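Local coordinates for protein adenosine deaminase (Burkholderia ambifaria, PDB 4GXW) that binds zinc and probably catalyses the hydrolytic deamination of adenine or a related purine, as a member of the adenosine and AMP deaminase family, at residues K31-R43 with H297-S311. Numbering follows the deposited sequence. Where two conformers were deposited one is given.
With ZN (zinc ion), chain C.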
loop_
_atom_site.group_PDB
_atom_site.type_symbol
_atom_site.label_atom_id
_atom_site.label_comp_id
_atom_site.label_asym_id
_atom_site.label_seq_id
_atom_site.Cartn_x
_atom_site.Cartn_y
_atom_site.Cartn_z
ATOM N N LYS A 31 -13.771 -2.056 0.288
ATOM C CA LYS A 31 -12.405 -1.975 -0.197
ATOM C C LYS A 31 -11.518 -3.093 0.298
ATOM O O LYS A 31 -11.710 -3.629 1.399
ATOM C CB LYS A 31 -11.755 -0.668 0.279
ATOM C CG LYS A 31 -12.464 0.619 -0.140
ATOM C CD LYS A 31 -11.890 1.822 0.609
ATOM C CE LYS A 31 -12.718 3.088 0.406
ATOM N NZ LYS A 31 -14.054 3.087 1.105
ATOM N N VAL A 32 -10.550 -3.473 -0.528
ATOM C CA VAL A 32 -9.358 -4.128 -0.011
ATOM C C VAL A 32 -8.225 -3.115 -0.101
ATOM O O VAL A 32 -8.268 -2.178 -0.909
ATOM C CB VAL A 32 -8.974 -5.413 -0.773
ATOM C CG1 VAL A 32 -10.142 -6.386 -0.800
ATOM C CG2 VAL A 32 -8.512 -5.094 -2.181
ATOM N N GLU A 33 -7.223 -3.292 0.748
ATOM C CA GLU A 33 -5.976 -2.529 0.638
ATOM C C GLU A 33 -4.838 -3.537 0.487
ATOM O O GLU A 33 -4.706 -4.461 1.302
ATOM C CB GLU A 33 -5.726 -1.614 1.838
ATOM C CG GLU A 33 -4.428 -0.814 1.702
ATOM C CD GLU A 33 -4.446 0.501 2.442
ATOM O OE1 GLU A 33 -4.643 0.497 3.684
ATOM O OE2 GLU A 33 -4.260 1.550 1.780
ATOM N N LEU A 34 -4.043 -3.357 -0.568
ATOM C CA LEU A 34 -2.970 -4.289 -0.908
ATOM C C LEU A 34 -1.589 -3.653 -0.855
ATOM O O LEU A 34 -0.592 -4.333 -1.072
ATOM C CB LEU A 34 -3.185 -4.868 -2.309
ATOM C CG LEU A 34 -4.473 -5.641 -2.565
ATOM C CD1 LEU A 34 -4.515 -6.133 -4.003
ATOM C CD2 LEU A 34 -4.587 -6.807 -1.589
ATOM N N HIS A 35 -1.522 -2.351 -0.582
ATOM C CA HIS A 35 -0.250 -1.627 -0.584
ATOM C C HIS A 35 -0.245 -0.596 0.531
ATOM O O HIS A 35 -0.714 0.536 0.360
ATOM C CB HIS A 35 0.001 -0.964 -1.951
ATOM C CG HIS A 35 1.379 -0.384 -2.116
ATOM N ND1 HIS A 35 1.985 -0.270 -3.350
ATOM C CD2 HIS A 35 2.257 0.132 -1.219
ATOM C CE1 HIS A 35 3.184 0.273 -3.201
ATOM N NE2 HIS A 35 3.380 0.518 -1.913
ATOM N N CYS A 36 0.272 -1.006 1.682
ATOM C CA CYS A 36 0.346 -0.143 2.851
ATOM C C CYS A 36 1.483 -0.598 3.738
ATOM O O CYS A 36 1.559 -1.771 4.106
ATOM C CB CYS A 36 -0.959 -0.200 3.645
ATOM S SG CYS A 36 -0.969 0.961 5.018
ATOM N N HIS A 37 2.360 0.332 4.092
ATOM C CA HIS A 37 3.462 0.034 5.002
ATOM C C HIS A 37 3.022 0.324 6.426
ATOM O O HIS A 37 2.609 1.447 6.743
ATOM C CB HIS A 37 4.717 0.835 4.630
ATOM C CG HIS A 37 5.169 0.602 3.223
ATOM N ND1 HIS A 37 6.126 -0.335 2.884
ATOM C CD2 HIS A 37 4.755 1.157 2.057
ATOM C CE1 HIS A 37 6.287 -0.335 1.570
ATOM N NE2 HIS A 37 5.464 0.557 1.045
ATOM N N LEU A 38 3.114 -0.700 7.273
ATOM C CA LEU A 38 2.801 -0.585 8.694
ATOM C C LEU A 38 3.408 0.668 9.326
ATOM O O LEU A 38 2.719 1.427 10.014
ATOM C CB LEU A 38 3.313 -1.825 9.431
ATOM C CG LEU A 38 3.014 -1.854 10.929
ATOM C CD1 LEU A 38 1.509 -1.802 11.189
ATOM C CD2 LEU A 38 3.653 -3.076 11.566
ATOM N N LEU A 39 4.693 0.891 9.080
ATOM C CA LEU A 39 5.408 1.988 9.713
ATOM C C LEU A 39 5.074 3.343 9.080
ATOM O O LEU A 39 5.454 4.387 9.609
ATOM C CB LEU A 39 6.923 1.719 9.721
ATOM C CG LEU A 39 7.462 0.952 10.944
ATOM C CD1 LEU A 39 6.794 -0.419 11.103
ATOM C CD2 LEU A 39 8.980 0.809 10.861
ATOM N N GLY A 40 4.355 3.317 7.960
ATOM C CA GLY A 40 3.820 4.536 7.366
ATOM C C GLY A 40 2.372 4.820 7.751
ATOM O O GLY A 40 1.725 5.717 7.187
ATOM N N ALA A 41 1.862 4.042 8.705
ATOM C CA ALA A 41 0.481 4.151 9.171
ATOM C C ALA A 41 0.410 4.416 10.671
ATOM O O ALA A 41 -0.629 4.212 11.284
ATOM C CB ALA A 41 -0.304 2.891 8.825
ATOM N N VAL A 42 1.514 4.854 11.270
ATOM C CA VAL A 42 1.502 5.180 12.689
ATOM C C VAL A 42 0.810 6.522 12.922
ATOM O O VAL A 42 1.158 7.524 12.290
ATOM C CB VAL A 42 2.940 5.201 13.261
ATOM C CG1 VAL A 42 2.927 5.560 14.731
ATOM C CG2 VAL A 42 3.612 3.844 13.042
ATOM N N ARG A 43 -0.169 6.542 13.824
ATOM C CA ARG A 43 -0.874 7.785 14.138
ATOM C C ARG A 43 0.080 8.774 14.798
ATOM O O ARG A 43 0.931 8.377 15.601
ATOM C CB ARG A 43 -2.049 7.511 15.075
ATOM C CG ARG A 43 -3.117 6.591 14.506
ATOM C CD ARG A 43 -4.169 6.300 15.561
ATOM N NE ARG A 43 -5.084 5.241 15.151
ATOM C CZ ARG A 43 -5.865 4.571 15.985
ATOM N NH1 ARG A 43 -5.866 4.855 17.285
ATOM N NH2 ARG A 43 -6.645 3.609 15.524
ATOM N N HIS A 297 -5.110 -0.937 -8.984
ATOM C CA HIS A 297 -5.866 -0.895 -7.743
ATOM C C HIS A 297 -5.235 0.161 -6.852
ATOM O O HIS A 297 -4.051 0.069 -6.549
ATOM C CB HIS A 297 -5.831 -2.261 -7.057
ATOM C CG HIS A 297 -6.504 -2.268 -5.724
ATOM N ND1 HIS A 297 -5.801 -2.229 -4.540
ATOM C CD2 HIS A 297 -7.816 -2.285 -5.391
ATOM C CE1 HIS A 297 -6.656 -2.227 -3.530
ATOM N NE2 HIS A 297 -7.884 -2.255 -4.018
ATOM N N PRO A 298 -6.013 1.175 -6.445
ATOM C CA PRO A 298 -5.448 2.299 -5.687
ATOM C C PRO A 298 -5.319 2.014 -4.189
ATOM O O PRO A 298 -6.144 1.288 -3.624
ATOM C CB PRO A 298 -6.465 3.409 -5.922
ATOM C CG PRO A 298 -7.761 2.665 -6.029
ATOM C CD PRO A 298 -7.437 1.389 -6.757
ATOM N N ASN A 299 -4.294 2.602 -3.566
ATOM C CA ASN A 299 -3.940 2.328 -2.185
ATOM C C ASN A 299 -3.313 3.566 -1.556
ATOM O O ASN A 299 -2.950 4.501 -2.270
ATOM C CB ASN A 299 -2.936 1.177 -2.134
ATOM C CG ASN A 299 -3.548 -0.141 -2.515
ATOM O OD1 ASN A 299 -4.091 -0.828 -1.667
ATOM N ND2 ASN A 299 -3.462 -0.508 -3.797
ATOM N N THR A 300 -3.144 3.544 -0.229
ATOM C CA THR A 300 -2.608 4.687 0.518
ATOM C C THR A 300 -1.084 4.706 0.680
ATOM O O THR A 300 -0.505 5.787 0.812
ATOM C CB THR A 300 -3.266 4.845 1.921
ATOM O OG1 THR A 300 -3.003 3.685 2.722
ATOM C CG2 THR A 300 -4.780 5.069 1.812
ATOM N N ASP A 301 -0.449 3.527 0.701
ATOM C CA ASP A 301 1.023 3.367 0.863
ATOM C C ASP A 301 1.503 3.728 2.274
ATOM O O ASP A 301 1.908 2.850 3.040
ATOM C CB ASP A 301 1.792 4.154 -0.220
ATOM C CG ASP A 301 3.193 3.579 -0.560
ATOM O OD1 ASP A 301 3.654 2.506 -0.089
ATOM O OD2 ASP A 301 3.860 4.236 -1.389
ATOM N N ASP A 302 1.452 5.014 2.616
ATOM C CA ASP A 302 1.850 5.496 3.944
ATOM C C ASP A 302 0.772 6.465 4.411
ATOM O O ASP A 302 0.972 7.688 4.364
ATOM C CB ASP A 302 3.217 6.200 3.897
ATOM C CG ASP A 302 4.301 5.330 3.311
ATOM O OD1 ASP A 302 4.794 4.425 4.014
ATOM O OD2 ASP A 302 4.684 5.553 2.138
ATOM N N PRO A 303 -0.384 5.938 4.846
ATOM C CA PRO A 303 -1.570 6.785 5.027
ATOM C C PRO A 303 -1.378 7.944 6.001
ATOM O O PRO A 303 -1.856 9.041 5.726
ATOM C CB PRO A 303 -2.644 5.803 5.528
ATOM C CG PRO A 303 -1.867 4.616 6.021
ATOM C CD PRO A 303 -0.687 4.523 5.121
ATOM N N THR A 304 -0.693 7.733 7.115
ATOM C CA THR A 304 -0.590 8.823 8.083
ATOM C C THR A 304 0.495 9.830 7.717
ATOM O O THR A 304 0.423 10.992 8.117
ATOM C CB THR A 304 -0.372 8.318 9.509
ATOM O OG1 THR A 304 0.823 7.532 9.543
ATOM C CG2 THR A 304 -1.566 7.497 9.972
ATOM N N LEU A 305 1.492 9.392 6.956
ATOM C CA LEU A 305 2.579 10.279 6.538
ATOM C C LEU A 305 2.246 11.016 5.238
ATOM O O LEU A 305 2.673 12.153 5.040
ATOM C CB LEU A 305 3.879 9.494 6.382
ATOM C CG LEU A 305 4.368 8.803 7.656
ATOM C CD1 LEU A 305 5.653 8.036 7.407
ATOM C CD2 LEU A 305 4.563 9.798 8.785
ATOM N N HIS A 306 1.480 10.373 4.365
ATOM C CA HIS A 306 1.004 10.999 3.131
ATOM C C HIS A 306 -0.267 11.812 3.368
ATOM O O HIS A 306 -0.725 12.513 2.470
ATOM C CB HIS A 306 0.696 9.947 2.064
ATOM C CG HIS A 306 1.908 9.367 1.400
ATOM N ND1 HIS A 306 1.831 8.693 0.199
ATOM C CD2 HIS A 306 3.211 9.349 1.762
ATOM C CE1 HIS A 306 3.040 8.284 -0.147
ATOM N NE2 HIS A 306 3.896 8.669 0.782
ATOM N N LYS A 307 -0.838 11.700 4.565
ATOM C CA LYS A 307 -2.107 12.355 4.895
ATOM C C LYS A 307 -3.215 11.945 3.932
ATOM O O LYS A 307 -3.942 12.793 3.399
ATOM C CB LYS A 307 -1.968 13.882 4.906
ATOM C CG LYS A 307 -0.949 14.416 5.903
ATOM C CD LYS A 307 -0.867 15.941 5.827
ATOM C CE LYS A 307 0.202 16.496 6.756
ATOM N NZ LYS A 307 0.411 17.964 6.589
ATOM N N VAL A 308 -3.350 10.643 3.713
ATOM C CA VAL A 308 -4.390 10.114 2.843
ATOM C C VAL A 308 -4.983 8.839 3.443
ATOM O O VAL A 308 -4.255 7.905 3.773
ATOM C CB VAL A 308 -3.849 9.893 1.391
ATOM C CG1 VAL A 308 -2.710 8.862 1.357
ATOM C CG2 VAL A 308 -4.969 9.513 0.424
ATOM N N ASN A 309 -6.300 8.815 3.618
ATOM C CA ASN A 309 -6.978 7.605 4.090
ATOM C C ASN A 309 -7.553 6.835 2.879
ATOM O O ASN A 309 -7.531 7.360 1.755
ATOM C CB ASN A 309 -8.017 7.952 5.173
ATOM C CG ASN A 309 -9.180 8.762 4.640
ATOM O OD1 ASN A 309 -9.754 8.434 3.600
ATOM N ND2 ASN A 309 -9.551 9.824 5.364
ATOM N N PRO A 310 -8.052 5.593 3.082
ATOM C CA PRO A 310 -8.519 4.813 1.931
ATOM C C PRO A 310 -9.637 5.512 1.144
ATOM O O PRO A 310 -9.612 5.465 -0.087
ATOM C CB PRO A 310 -9.015 3.512 2.570
ATOM C CG PRO A 310 -8.112 3.347 3.777
ATOM C CD PRO A 310 -7.938 4.758 4.296
ATOM N N SER A 311 -10.585 6.157 1.823
ATOM C CA SER A 311 -11.653 6.874 1.121
ATOM C C SER A 311 -11.109 7.994 0.236
ATOM O O SER A 311 -11.629 8.242 -0.860
ATOM C CB SER A 311 -12.685 7.424 2.113
ATOM O OG SER A 311 -13.280 6.369 2.848
HETATM ZN ZN ZN C . 5.174 1.199 -0.915
HETATM O O HOH W 1 -7.750 0.496 -1.489
HETATM O O HOH W 2 -10.711 -2.462 -3.268
HETATM O O HOH W 3 -4.870 2.911 4.871
HETATM O O HOH W 4 5.923 2.700 -1.946
#
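His35, His37 and Asp301 meet at one zinc ion. Each histidine binds the metal through NE2, and Asp301, from 297-311, through OD1 at 2.2 Å from the zinc; Thr263 is the outside polar partner of His35. The carboxylate stands steeply against the His35 ring, their planes 77° apart. Asp301 OD2 stays off the metal and accepts a hydrogen bond from a zinc-bound water, 2.6 Å away. His216 supplies the remaining protein ligand. The His-X-His pair after the first strand and the aspartate after the last are hallmarks of the amidohydrolase TIM barrel.

Cys36 and Asp301 form a single beta bridge: Asp301 N donates to His35 O, and Asp301 O receives His37 N at 2.8 Å, almost straight. Gly40 O accepts Thr304 N. Thr304 OG1, turned between its backbone N and carbonyl carbon (chi1 58°), lies 2.8 Å from Val42 O and close to Gly40 O.

Two buried polar side chains, Glu33 and Asn299, bond across the contact. Glu33, with CG anti to its N (chi1 -179°), presents OE2 to Thr300, which grips that oxygen twice, through N at 3.0 Å and OG1 at 2.7 Å; a water joins OE1 to the same hydroxyl, and Tyr101 OH also bonds OE1. Asn299 OD1 takes Leu34 N at 2.8 Å and, more weakly, His35 N, while its ND2 donates to His297 ND1.

Apolar contacts fill in around the Pro303 ring, whose CD lies 3.6 Å from Cys36 SG and whose CG touches Ala41 CB.

Strands 31-33 and 295-298 are the first and last of the barrel, and a water spans Val32 O and Pro298 O. Strand 110-117 pairs with the former, helix 91-106 packs on Cys36 and Ala41, and helix 310-319 touches Lys31 and Thr300.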